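Side-chain contacts in putative pyrroline carboxylate reductase (Streptococcus pyogenes, PDB 2AHR), which probably catalyses the final step of L-proline biosynthesis, the NAD(P)H-dependent reduction of 1-pyrroline-5-carboxylate to L-proline: residues E[29-34]-E[40-45]; E[66-71]-E[75-80]; E[93-98]-E[125-130]. All coordinates share one frame; numbering follows the deposited sequence.

Contact 1: residues E[29-34]-E[40-45]; sequences LIISGS and KEIAEQ. With NAP (NADP nicotinamide-adenine-dinucleotide phosphate), chain S.
Ser34 lays its CB over one face of the NADP adenine, 3.5 Å from C4A of the dinucleotide, while farther from the cofactor, between the strand and the helix, Ile31 packs against Ile42. The carbonyl of Gly33 overhangs the same face near the pyrimidine edge of the purine, its O 3.1 Å from C2A and well above the ring plane; on the opposite face lies Ile68, with Val76 below the rim near the exocyclic amine. This is the second strand-to-helix unit of a Rossmann fold: strand 28-32 ends at the adenosine, and helix 36-46 folds back along the sheet. With chi1 at 65°, the Ser34 hydroxyl lies between backbone N and carbonyl carbon and is turned to the phosphate on the adenosine ribose, where OG donates to O1X of NADP over 2.8 Å. That phosphate distinguishes NADP from NAD, and Arg38, another NADP-binding residue, lies near Ile42 on the same helix and forms a salt bridge with Glu41. Second-shell bonds hold the turn: Gly33 N is hydrogen-bonded to Ser39 OG, and Ser32 OG to His54 ND1, whose NE2 reaches the cofactor. Beneath this polar layer the strand and helix meet through hydrocarbon alone. Ile31 extends its CG1 branch toward the helix and Ile42 brings its own CG1 branch across it at a slant. Ile42 also touches Val11 of the glycine-rich loop, and Ile31 rests on Ile8 of the neighbouring strand. CD1 of Ile31 makes most of the contact: it lies 3.6 Å from Ile42 CD1, 3.8 Å from Ile42 CG1 and 4.0 Å from Ala43 CB.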
loop_
_atom_site.group_PDB
_atom_site.type_symbol
_atom_site.label_atom_id
_atom_site.label_comp_id
_atom_site.label_asym_id
_atom_site.label_seq_id
_atom_site.Cartn_x
_atom_site.Cartn_y
_atom_site.Cartn_z
ATOM N N LEU E 29 6.285 -50.249 23.853
ATOM C CA LEU E 29 6.747 -49.332 22.822
ATOM C C LEU E 29 8.152 -49.642 22.334
ATOM O O LEU E 29 9.015 -50.048 23.114
ATOM C CB LEU E 29 6.648 -47.874 23.307
ATOM C CG LEU E 29 5.364 -47.475 24.053
ATOM C CD1 LEU E 29 5.502 -46.092 24.678
ATOM C CD2 LEU E 29 4.119 -47.564 23.159
ATOM N N ILE E 30 8.368 -49.444 21.036
ATOM C CA ILE E 30 9.692 -49.571 20.429
ATOM C C ILE E 30 9.844 -48.548 19.294
ATOM O O ILE E 30 8.888 -48.287 18.551
ATOM C CB ILE E 30 9.991 -51.041 19.973
ATOM C CG1 ILE E 30 11.390 -51.152 19.335
ATOM C CG2 ILE E 30 8.871 -51.579 19.061
ATOM C CD1 ILE E 30 12.060 -52.564 19.454
ATOM N N ILE E 31 11.035 -47.956 19.186
ATOM C CA ILE E 31 11.276 -46.872 18.237
ATOM C C ILE E 31 12.312 -47.237 17.172
ATOM O O ILE E 31 12.979 -48.272 17.273
ATOM C CB ILE E 31 11.634 -45.533 18.947
ATOM C CG1 ILE E 31 12.893 -45.655 19.806
ATOM C CG2 ILE E 31 10.473 -45.057 19.801
ATOM C CD1 ILE E 31 14.177 -45.362 19.064
ATOM N N SER E 32 12.427 -46.385 16.153
ATOM C CA SER E 32 13.341 -46.597 15.041
ATOM C C SER E 32 13.644 -45.255 14.346
ATOM O O SER E 32 12.748 -44.632 13.766
ATOM C CB SER E 32 12.723 -47.607 14.068
ATOM O OG SER E 32 13.666 -48.056 13.118
ATOM N N GLY E 33 14.901 -44.819 14.407
ATOM C CA GLY E 33 15.286 -43.480 13.943
ATOM C C GLY E 33 15.770 -43.393 12.507
ATOM O O GLY E 33 15.492 -44.278 11.710
ATOM N N SER E 34 16.491 -42.317 12.185
ATOM C CA SER E 34 16.995 -42.064 10.823
ATOM C C SER E 34 18.241 -42.882 10.498
ATOM O O SER E 34 18.510 -43.188 9.334
ATOM C CB SER E 34 17.280 -40.570 10.604
ATOM O OG SER E 34 18.334 -40.102 11.432
ATOM N N LYS E 40 19.593 -45.517 18.800
ATOM C CA LYS E 40 20.204 -45.757 20.114
ATOM C C LYS E 40 20.183 -44.475 20.933
ATOM O O LYS E 40 19.756 -44.469 22.083
ATOM C CB LYS E 40 21.655 -46.248 19.961
ATOM C CG LYS E 40 21.813 -47.492 19.092
ATOM C CD LYS E 40 23.257 -47.997 19.015
ATOM C CE LYS E 40 23.300 -49.381 18.347
ATOM N NZ LYS E 40 24.654 -49.992 18.261
ATOM N N GLU E 41 20.631 -43.396 20.299
ATOM C CA GLU E 41 20.755 -42.073 20.903
ATOM C C GLU E 41 19.438 -41.501 21.434
ATOM O O GLU E 41 19.426 -40.896 22.503
ATOM C CB GLU E 41 21.357 -41.112 19.880
ATOM C CG GLU E 41 22.013 -39.877 20.459
ATOM C CD GLU E 41 22.487 -38.915 19.376
ATOM O OE1 GLU E 41 22.882 -39.374 18.271
ATOM O OE2 GLU E 41 22.460 -37.691 19.633
ATOM N N ILE E 42 18.339 -41.681 20.697
ATOM C CA ILE E 42 17.044 -41.187 21.180
ATOM C C ILE E 42 16.350 -42.187 22.110
ATOM O O ILE E 42 15.604 -41.780 23.001
ATOM C CB ILE E 42 16.091 -40.655 20.039
ATOM C CG1 ILE E 42 15.240 -41.766 19.427
ATOM C CG2 ILE E 42 16.864 -39.884 18.972
ATOM C CD1 ILE E 42 13.871 -41.878 20.060
ATOM N N ALA E 43 16.601 -43.480 21.901
ATOM C CA ALA E 43 16.150 -44.531 22.820
ATOM C C ALA E 43 16.797 -44.331 24.194
ATOM O O ALA E 43 16.180 -44.586 25.232
ATOM C CB ALA E 43 16.495 -45.898 22.274
ATOM N N GLU E 44 18.050 -43.880 24.169
ATOM C CA GLU E 44 18.754 -43.400 25.349
ATOM C C GLU E 44 17.918 -42.320 26.039
ATOM O O GLU E 44 17.530 -42.478 27.196
ATOM C CB GLU E 44 20.119 -42.831 24.933
ATOM C CG GLU E 44 20.970 -42.258 26.056
ATOM C CD GLU E 44 22.007 -43.241 26.566
ATOM O OE1 GLU E 44 22.803 -42.851 27.454
ATOM O OE2 GLU E 44 22.031 -44.398 26.081
ATOM N N GLN E 45 17.622 -41.246 25.304
ATOM C CA GLN E 45 16.980 -40.052 25.860
ATOM C C GLN E 45 15.557 -40.299 26.347
ATOM O O GLN E 45 15.111 -39.649 27.290
ATOM C CB GLN E 45 17.001 -38.885 24.850
ATOM C CG GLN E 45 18.397 -38.507 24.283
ATOM C CD GLN E 45 19.423 -38.097 25.351
ATOM O OE1 GLN E 45 19.315 -37.027 25.959
ATOM N NE2 GLN E 45 20.434 -38.946 25.565
HETATM P PA NAP S . 11.002 -33.280 12.693
HETATM O O1A NAP S . 11.932 -32.751 11.658
HETATM O O2A NAP S . 11.211 -32.573 13.990
HETATM O O5B NAP S . 11.134 -34.881 12.889
HETATM C C5B NAP S . 11.361 -35.762 11.813
HETATM C C4B NAP S . 12.276 -36.876 12.315
HETATM O O4B NAP S . 12.335 -37.962 11.406
HETATM C C3B NAP S . 13.701 -36.369 12.531
HETATM O O3B NAP S . 14.035 -36.562 13.889
HETATM C C2B NAP S . 14.575 -37.203 11.607
HETATM O O2B NAP S . 15.770 -37.688 12.199
HETATM C C1B NAP S . 13.683 -38.407 11.333
HETATM N N9A NAP S . 14.056 -39.079 10.064
HETATM C C8A NAP S . 14.641 -38.519 8.950
HETATM N N7A NAP S . 14.827 -39.494 8.027
HETATM C C5A NAP S . 14.377 -40.670 8.534
HETATM C C6A NAP S . 14.348 -41.967 8.019
HETATM N N6A NAP S . 15.274 -42.308 7.125
HETATM N N1A NAP S . 13.815 -42.978 8.795
HETATM C C2A NAP S . 13.342 -42.717 10.069
HETATM N N3A NAP S . 13.389 -41.433 10.572
HETATM C C4A NAP S . 13.896 -40.423 9.818
HETATM O O3 NAP S . 9.476 -33.160 12.157
HETATM P PN NAP S . 8.179 -33.058 13.125
HETATM O O1N NAP S . 7.915 -31.607 13.347
HETATM O O2N NAP S . 8.301 -33.958 14.303
HETATM O O5D NAP S . 7.025 -33.630 12.149
HETATM C C5D NAP S . 6.848 -35.014 11.944
HETATM C C4D NAP S . 5.444 -35.287 11.409
HETATM O O4D NAP S . 4.448 -34.786 12.280
HETATM C C3D NAP S . 5.224 -34.622 10.054
HETATM O O3D NAP S . 4.688 -35.595 9.190
HETATM C C2D NAP S . 4.226 -33.496 10.287
HETATM O O2D NAP S . 3.367 -33.354 9.161
HETATM C C1D NAP S . 3.524 -33.950 11.585
HETATM N N1N NAP S . 3.077 -32.880 12.515
HETATM C C2N NAP S . 3.981 -32.033 13.126
HETATM C C3N NAP S . 3.536 -31.056 14.022
HETATM C C7N NAP S . 4.504 -30.206 14.791
HETATM O O7N NAP S . 3.955 -29.301 15.723
HETATM N N7N NAP S . 5.824 -30.320 14.596
HETATM C C4N NAP S . 2.169 -30.944 14.301
HETATM C C5N NAP S . 1.263 -31.804 13.695
HETATM C C6N NAP S . 1.737 -32.770 12.805
HETATM P P2B NAP S . 17.087 -36.787 12.472
HETATM O O1X NAP S . 18.207 -37.723 12.892
HETATM O O2X NAP S . 17.486 -36.079 11.197
HETATM O O3X NAP S . 16.819 -35.771 13.570
#

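Contact 2: residues E[66-71]-E[75-80]; sequences LGIKPQ and TVLKPL. With NAP (NADP nicotinamide-adenine-dinucleotide phosphate), chain S.
Leu66 and Leu77 meet tip to tip, each offering both methyls: CD2 of Leu66 lies 3.7 Å from CD2 of Leu77, and the CD1 methyls of the two leucines stand 3.9 Å apart. The CD2 knob of Leu77 drops into the notch between Leu66 CD2 and Ile68 CD1. In turn, Ile68 CD1 seats itself in the shallow hollow between Val76 CB and Leu77 CD2, 4.1 Å from Val76 CB. Phe73 also packs on this cluster. The segments belong to the Rossmann fold where strand 63-66 gives way to the loop leading into short helix 73-77, and the outer side of the cluster forms part of the NADP pocket. Ile68 serves both sides because it branches: CG1, set between backbone N and carbonyl carbon (chi1 48°), carries its methyl to the helix, while CG2 lies over one face of the adenine, 3.5 Å from N3A of NADP. Val76 CG2 adds a second bump from that side, beneath the exocyclic amine, 3.8 Å from N6A of NADP. At the other end of the cofactor, the nicotinamide-ribose hydroxyl O3D donates to Ile68 O over 3.0 Å, with Pro70 CD 3.3 Å from O3D.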
loop_
_atom_site.group_PDB
_atom_site.type_symbol
_atom_site.label_atom_id
_atom_site.label_comp_id
_atom_site.label_asym_id
_atom_site.label_seq_id
_atom_site.Cartn_x
_atom_site.Cartn_y
_atom_site.Cartn_z
ATOM N N LEU E 66 3.784 -43.747 12.237
ATOM C CA LEU E 66 4.752 -43.021 11.435
ATOM C C LEU E 66 4.986 -41.581 11.909
ATOM O O LEU E 66 4.090 -40.734 11.832
ATOM C CB LEU E 66 4.327 -43.026 9.960
ATOM C CG LEU E 66 4.300 -44.379 9.245
ATOM C CD1 LEU E 66 3.631 -44.238 7.866
ATOM C CD2 LEU E 66 5.712 -44.940 9.108
ATOM N N GLY E 67 6.211 -41.304 12.347
ATOM C CA GLY E 67 6.607 -39.959 12.763
ATOM C C GLY E 67 7.540 -39.198 11.823
ATOM O O GLY E 67 8.031 -38.113 12.168
ATOM N N ILE E 68 7.775 -39.755 10.632
ATOM C CA ILE E 68 8.621 -39.106 9.614
ATOM C C ILE E 68 7.868 -37.961 8.932
ATOM O O ILE E 68 6.626 -37.924 8.966
ATOM C CB ILE E 68 9.110 -40.120 8.541
ATOM C CG1 ILE E 68 7.940 -40.980 8.019
ATOM C CG2 ILE E 68 10.241 -41.000 9.107
ATOM C CD1 ILE E 68 8.208 -41.642 6.668
ATOM N N LYS E 69 8.604 -37.025 8.325
ATOM C CA LYS E 69 7.952 -35.939 7.595
ATOM C C LYS E 69 7.386 -36.404 6.245
ATOM O O LYS E 69 7.892 -37.364 5.661
ATOM C CB LYS E 69 8.849 -34.689 7.487
ATOM C CG LYS E 69 10.014 -34.742 6.521
ATOM C CD LYS E 69 10.928 -33.537 6.779
ATOM C CE LYS E 69 11.757 -33.155 5.554
ATOM N NZ LYS E 69 12.851 -34.122 5.254
ATOM N N PRO E 70 6.318 -35.740 5.759
ATOM C CA PRO E 70 5.631 -36.201 4.543
ATOM C C PRO E 70 6.548 -36.324 3.317
ATOM O O PRO E 70 6.366 -37.243 2.513
ATOM C CB PRO E 70 4.540 -35.133 4.317
ATOM C CG PRO E 70 5.001 -33.945 5.068
ATOM C CD PRO E 70 5.694 -34.513 6.288
ATOM N N GLN E 71 7.527 -35.426 3.193
ATOM C CA GLN E 71 8.460 -35.430 2.055
ATOM C C GLN E 71 9.297 -36.712 1.930
ATOM O O GLN E 71 9.919 -36.934 0.892
ATOM C CB GLN E 71 9.415 -34.226 2.102
ATOM C CG GLN E 71 8.761 -32.864 1.924
ATOM C CD GLN E 71 8.372 -32.211 3.247
ATOM O OE1 GLN E 71 8.197 -32.879 4.266
ATOM N NE2 GLN E 71 8.230 -30.895 3.228
ATOM N N THR E 75 10.330 -42.438 -0.315
ATOM C CA THR E 75 11.687 -42.925 -0.060
ATOM C C THR E 75 11.783 -43.950 1.080
ATOM O O THR E 75 12.412 -44.999 0.919
ATOM C CB THR E 75 12.636 -41.745 0.226
ATOM O OG1 THR E 75 12.731 -40.935 -0.952
ATOM C CG2 THR E 75 14.042 -42.229 0.619
ATOM N N VAL E 76 11.160 -43.650 2.218
ATOM C CA VAL E 76 11.324 -44.476 3.415
ATOM C C VAL E 76 10.385 -45.683 3.458
ATOM O O VAL E 76 10.767 -46.724 3.984
ATOM C CB VAL E 76 11.224 -43.629 4.747
ATOM C CG1 VAL E 76 11.402 -44.503 5.996
ATOM C CG2 VAL E 76 12.254 -42.480 4.758
ATOM N N LEU E 77 9.175 -45.557 2.910
ATOM C CA LEU E 77 8.147 -46.604 3.090
ATOM C C LEU E 77 8.110 -47.716 2.035
ATOM O O LEU E 77 7.814 -48.874 2.355
ATOM C CB LEU E 77 6.745 -45.994 3.233
ATOM C CG LEU E 77 6.538 -44.927 4.316
ATOM C CD1 LEU E 77 5.105 -44.455 4.296
ATOM C CD2 LEU E 77 6.935 -45.437 5.696
ATOM N N LYS E 78 8.389 -47.357 0.783
ATOM C CA LYS E 78 8.260 -48.297 -0.328
ATOM C C LYS E 78 9.121 -49.574 -0.164
ATOM O O LYS E 78 8.588 -50.681 -0.319
ATOM C CB LYS E 78 8.478 -47.605 -1.684
ATOM C CG LYS E 78 7.312 -46.731 -2.115
ATOM C CD LYS E 78 7.183 -46.613 -3.631
ATOM C CE LYS E 78 5.936 -45.803 -3.984
ATOM N NZ LYS E 78 5.642 -45.679 -5.450
ATOM N N PRO E 79 10.433 -49.433 0.159
ATOM C CA PRO E 79 11.269 -50.636 0.393
ATOM C C PRO E 79 10.862 -51.557 1.555
ATOM O O PRO E 79 11.411 -52.646 1.684
ATOM C CB PRO E 79 12.672 -50.057 0.649
ATOM C CG PRO E 79 12.454 -48.645 1.023
ATOM C CD PRO E 79 11.231 -48.197 0.271
ATOM N N LEU E 80 9.917 -51.138 2.388
ATOM C CA LEU E 80 9.562 -51.893 3.596
ATOM C C LEU E 80 8.369 -52.825 3.350
ATOM O O LEU E 80 7.599 -52.607 2.421
ATOM C CB LEU E 80 9.262 -50.915 4.743
ATOM C CG LEU E 80 10.379 -50.163 5.496
ATOM C CD1 LEU E 80 11.579 -49.728 4.653
ATOM C CD2 LEU E 80 9.803 -48.953 6.229
HETATM P PA NAP S . 11.002 -33.280 12.693
HETATM O O1A NAP S . 11.932 -32.751 11.658
HETATM O O2A NAP S . 11.211 -32.573 13.990
HETATM O O5B NAP S . 11.134 -34.881 12.889
HETATM C C5B NAP S . 11.361 -35.762 11.813
HETATM C C4B NAP S . 12.276 -36.876 12.315
HETATM O O4B NAP S . 12.335 -37.962 11.406
HETATM C C3B NAP S . 13.701 -36.369 12.531
HETATM O O3B NAP S . 14.035 -36.562 13.889
HETATM C C2B NAP S . 14.575 -37.203 11.607
HETATM O O2B NAP S . 15.770 -37.688 12.199
HETATM C C1B NAP S . 13.683 -38.407 11.333
HETATM N N9A NAP S . 14.056 -39.079 10.064
HETATM C C8A NAP S . 14.641 -38.519 8.950
HETATM N N7A NAP S . 14.827 -39.494 8.027
HETATM C C5A NAP S . 14.377 -40.670 8.534
HETATM C C6A NAP S . 14.348 -41.967 8.019
HETATM N N6A NAP S . 15.274 -42.308 7.125
HETATM N N1A NAP S . 13.815 -42.978 8.795
HETATM C C2A NAP S . 13.342 -42.717 10.069
HETATM N N3A NAP S . 13.389 -41.433 10.572
HETATM C C4A NAP S . 13.896 -40.423 9.818
HETATM O O3 NAP S . 9.476 -33.160 12.157
HETATM P PN NAP S . 8.179 -33.058 13.125
HETATM O O1N NAP S . 7.915 -31.607 13.347
HETATM O O2N NAP S . 8.301 -33.958 14.303
HETATM O O5D NAP S . 7.025 -33.630 12.149
HETATM C C5D NAP S . 6.848 -35.014 11.944
HETATM C C4D NAP S . 5.444 -35.287 11.409
HETATM O O4D NAP S . 4.448 -34.786 12.280
HETATM C C3D NAP S . 5.224 -34.622 10.054
HETATM O O3D NAP S . 4.688 -35.595 9.190
HETATM C C2D NAP S . 4.226 -33.496 10.287
HETATM O O2D NAP S . 3.367 -33.354 9.161
HETATM C C1D NAP S . 3.524 -33.950 11.585
HETATM N N1N NAP S . 3.077 -32.880 12.515
HETATM C C2N NAP S . 3.981 -32.033 13.126
HETATM C C3N NAP S . 3.536 -31.056 14.022
HETATM C C7N NAP S . 4.504 -30.206 14.791
HETATM O O7N NAP S . 3.955 -29.301 15.723
HETATM N N7N NAP S . 5.824 -30.320 14.596
HETATM C C4N NAP S . 2.169 -30.944 14.301
HETATM C C5N NAP S . 1.263 -31.804 13.695
HETATM C C6N NAP S . 1.737 -32.770 12.805
HETATM P P2B NAP S . 17.087 -36.787 12.472
HETATM O O1X NAP S . 18.207 -37.723 12.892
HETATM O O2X NAP S . 17.486 -36.079 11.197
HETATM O O3X NAP S . 16.819 -35.771 13.570
#

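Contact 3: residues E[93-98]-E[125-130]; sequences ISLQRL and ALTGNA
The side-chain amide of Asn129 is gripped from several directions. Its OD1 accepts from Leu108 N and, weakly, from Leu131 N; its ND2 donates to Leu106 O and to a water at 3.2 Å. That water reaches across to the helix and donates to Leu95 O over 2.7 Å, supplying the polar link between the two segments, which share no direct hydrogen bond. Beside it the contact is made by a single branch of Leu95. CG stands beside the backbone N (chi1 -71°), and the chain extends from the helix so that CD1 comes down over the flat face of the Gly128-Asn129 peptide, 3.7 Å from both Gly128 C and Asn129 N. Thr127 closes one flank: its hydroxyl is anti to the backbone N (chi1 -160°), which leaves CG2 to meet the leucine, 4.0 Å from Leu95 CD1. Leu108 and Arg110 of strand 108-112 complete the bed for Leu95. The contact thus packs the first turn of helix 95-102 onto the end of strand 122-128, the strand that runs antiparallel to its neighbour 108-112 in the Rossmann-type sheet. At the helix start Ser94 is the N-cap, with Arg97 N donating to Ser94 OG over 3.0 Å at 170°, and Leu95 N bonds to Glu155 OE2. Because the Asn129 amide is held mainly by backbone groups at the start of the adjacent strand 108-112, its rotation is set largely independently of the helix, and the helix docks by methyl packing and one bridging water.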
loop_
_atom_site.group_PDB
_atom_site.type_symbol
_atom_site.label_atom_id
_atom_site.label_comp_id
_atom_site.label_asym_id
_atom_site.label_seq_id
_atom_site.Cartn_x
_atom_site.Cartn_y
_atom_site.Cartn_z
ATOM N N ILE E 93 -0.865 -35.942 3.366
ATOM C CA ILE E 93 -0.798 -37.246 2.687
ATOM C C ILE E 93 -2.065 -38.038 2.990
ATOM O O ILE E 93 -2.299 -38.444 4.141
ATOM C CB ILE E 93 0.466 -38.042 3.109
ATOM C CG1 ILE E 93 1.713 -37.206 2.799
ATOM C CG2 ILE E 93 0.495 -39.453 2.443
ATOM C CD1 ILE E 93 2.953 -37.999 2.459
ATOM N N SER E 94 -2.878 -38.245 1.961
ATOM C CA SER E 94 -4.111 -38.991 2.102
ATOM C C SER E 94 -3.862 -40.471 2.384
ATOM O O SER E 94 -2.787 -41.009 2.112
ATOM C CB SER E 94 -4.954 -38.868 0.842
ATOM O OG SER E 94 -4.362 -39.646 -0.195
ATOM N N LEU E 95 -4.891 -41.112 2.924
ATOM C CA LEU E 95 -4.919 -42.544 3.156
ATOM C C LEU E 95 -4.779 -43.308 1.837
ATOM O O LEU E 95 -4.207 -44.400 1.806
ATOM C CB LEU E 95 -6.226 -42.922 3.879
ATOM C CG LEU E 95 -6.356 -42.490 5.356
ATOM C CD1 LEU E 95 -7.798 -42.514 5.809
ATOM C CD2 LEU E 95 -5.526 -43.360 6.255
ATOM N N GLN E 96 -5.304 -42.727 0.755
ATOM C CA GLN E 96 -5.234 -43.335 -0.572
ATOM C C GLN E 96 -3.788 -43.370 -1.055
ATOM O O GLN E 96 -3.312 -44.408 -1.511
ATOM C CB GLN E 96 -6.139 -42.595 -1.573
ATOM C CG GLN E 96 -6.303 -43.312 -2.917
ATOM C CD GLN E 96 -7.389 -42.694 -3.807
ATOM O OE1 GLN E 96 -7.210 -41.613 -4.388
ATOM N NE2 GLN E 96 -8.518 -43.390 -3.924
ATOM N N ARG E 97 -3.089 -42.246 -0.935
ATOM C CA ARG E 97 -1.673 -42.164 -1.283
ATOM C C ARG E 97 -0.795 -43.038 -0.394
ATOM O O ARG E 97 0.177 -43.609 -0.873
ATOM C CB ARG E 97 -1.183 -40.720 -1.222
ATOM C CG ARG E 97 -1.663 -39.887 -2.392
ATOM C CD ARG E 97 -1.342 -38.401 -2.235
ATOM N NE ARG E 97 0.091 -38.115 -2.114
ATOM C CZ ARG E 97 0.582 -36.963 -1.660
ATOM N NH1 ARG E 97 -0.249 -36.001 -1.277
ATOM N NH2 ARG E 97 1.896 -36.775 -1.581
ATOM N N LEU E 98 -1.128 -43.130 0.899
ATOM C CA LEU E 98 -0.376 -43.970 1.839
ATOM C C LEU E 98 -0.474 -45.447 1.439
ATOM O O LEU E 98 0.513 -46.174 1.489
ATOM C CB LEU E 98 -0.858 -43.767 3.294
ATOM C CG LEU E 98 -0.120 -44.565 4.392
ATOM C CD1 LEU E 98 1.384 -44.236 4.461
ATOM C CD2 LEU E 98 -0.758 -44.407 5.780
ATOM N N ALA E 125 -7.225 -34.900 15.398
ATOM C CA ALA E 125 -8.173 -35.488 14.471
ATOM C C ALA E 125 -7.806 -36.958 14.252
ATOM O O ALA E 125 -6.622 -37.331 14.295
ATOM C CB ALA E 125 -8.181 -34.734 13.145
ATOM N N LEU E 126 -8.830 -37.775 14.000
ATOM C CA LEU E 126 -8.651 -39.201 13.749
ATOM C C LEU E 126 -9.580 -39.649 12.636
ATOM O O LEU E 126 -10.776 -39.357 12.663
ATOM C CB LEU E 126 -8.938 -40.028 15.015
ATOM C CG LEU E 126 -9.089 -41.566 14.887
ATOM C CD1 LEU E 126 -7.766 -42.224 14.481
ATOM C CD2 LEU E 126 -9.611 -42.163 16.197
ATOM N N THR E 127 -9.035 -40.360 11.660
ATOM C CA THR E 127 -9.870 -41.019 10.662
ATOM C C THR E 127 -9.218 -42.312 10.149
ATOM O O THR E 127 -8.005 -42.484 10.259
ATOM C CB THR E 127 -10.249 -40.047 9.510
ATOM O OG1 THR E 127 -11.396 -40.556 8.826
ATOM C CG2 THR E 127 -9.090 -39.850 8.525
ATOM N N GLY E 128 -10.027 -43.200 9.566
ATOM C CA GLY E 128 -9.528 -44.472 9.018
ATOM C C GLY E 128 -10.023 -44.832 7.621
ATOM O O GLY E 128 -11.069 -44.341 7.165
ATOM N N ASN E 129 -9.264 -45.670 6.920
ATOM C CA ASN E 129 -9.727 -46.166 5.625
ATOM C C ASN E 129 -10.824 -47.215 5.795
ATOM O O ASN E 129 -11.206 -47.565 6.922
ATOM C CB ASN E 129 -8.576 -46.634 4.703
ATOM C CG ASN E 129 -7.870 -47.896 5.196
ATOM O OD1 ASN E 129 -8.300 -48.542 6.158
ATOM N ND2 ASN E 129 -6.753 -48.248 4.530
ATOM N N ALA E 130 -11.347 -47.690 4.672
ATOM C CA ALA E 130 -12.465 -48.625 4.668
ATOM C C ALA E 130 -12.120 -49.994 5.309
ATOM O O ALA E 130 -13.023 -50.761 5.663
ATOM C CB ALA E 130 -12.986 -48.782 3.244
HETATM O O HOH W 1 -6.127 -46.265 2.118
#

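Overall arrangement
The three contacts follow one another along the chain, each closing before the next opens. Contacts 1 and 2, with centres about 16 Å apart and nearest atoms about 6 Å apart, lie in the same nucleotide-binding domain and approach the NADP adenine from its two faces. Contact 2 touches contact 3, 15 Å away between centres: Leu77 and Leu66 meet Leu98, and Pro70 meets Ile93. Contacts 1 and 3, about 26 Å apart between centres, both reach the seven-stranded sheet, at strands 28-32 and 122-128. Helix 95-102 therefore joins the cofactor-lining cluster of contact 2 to the antiparallel part of the sheet; the side chain of Leu95 in contact 3 lies about 13 Å from NADP.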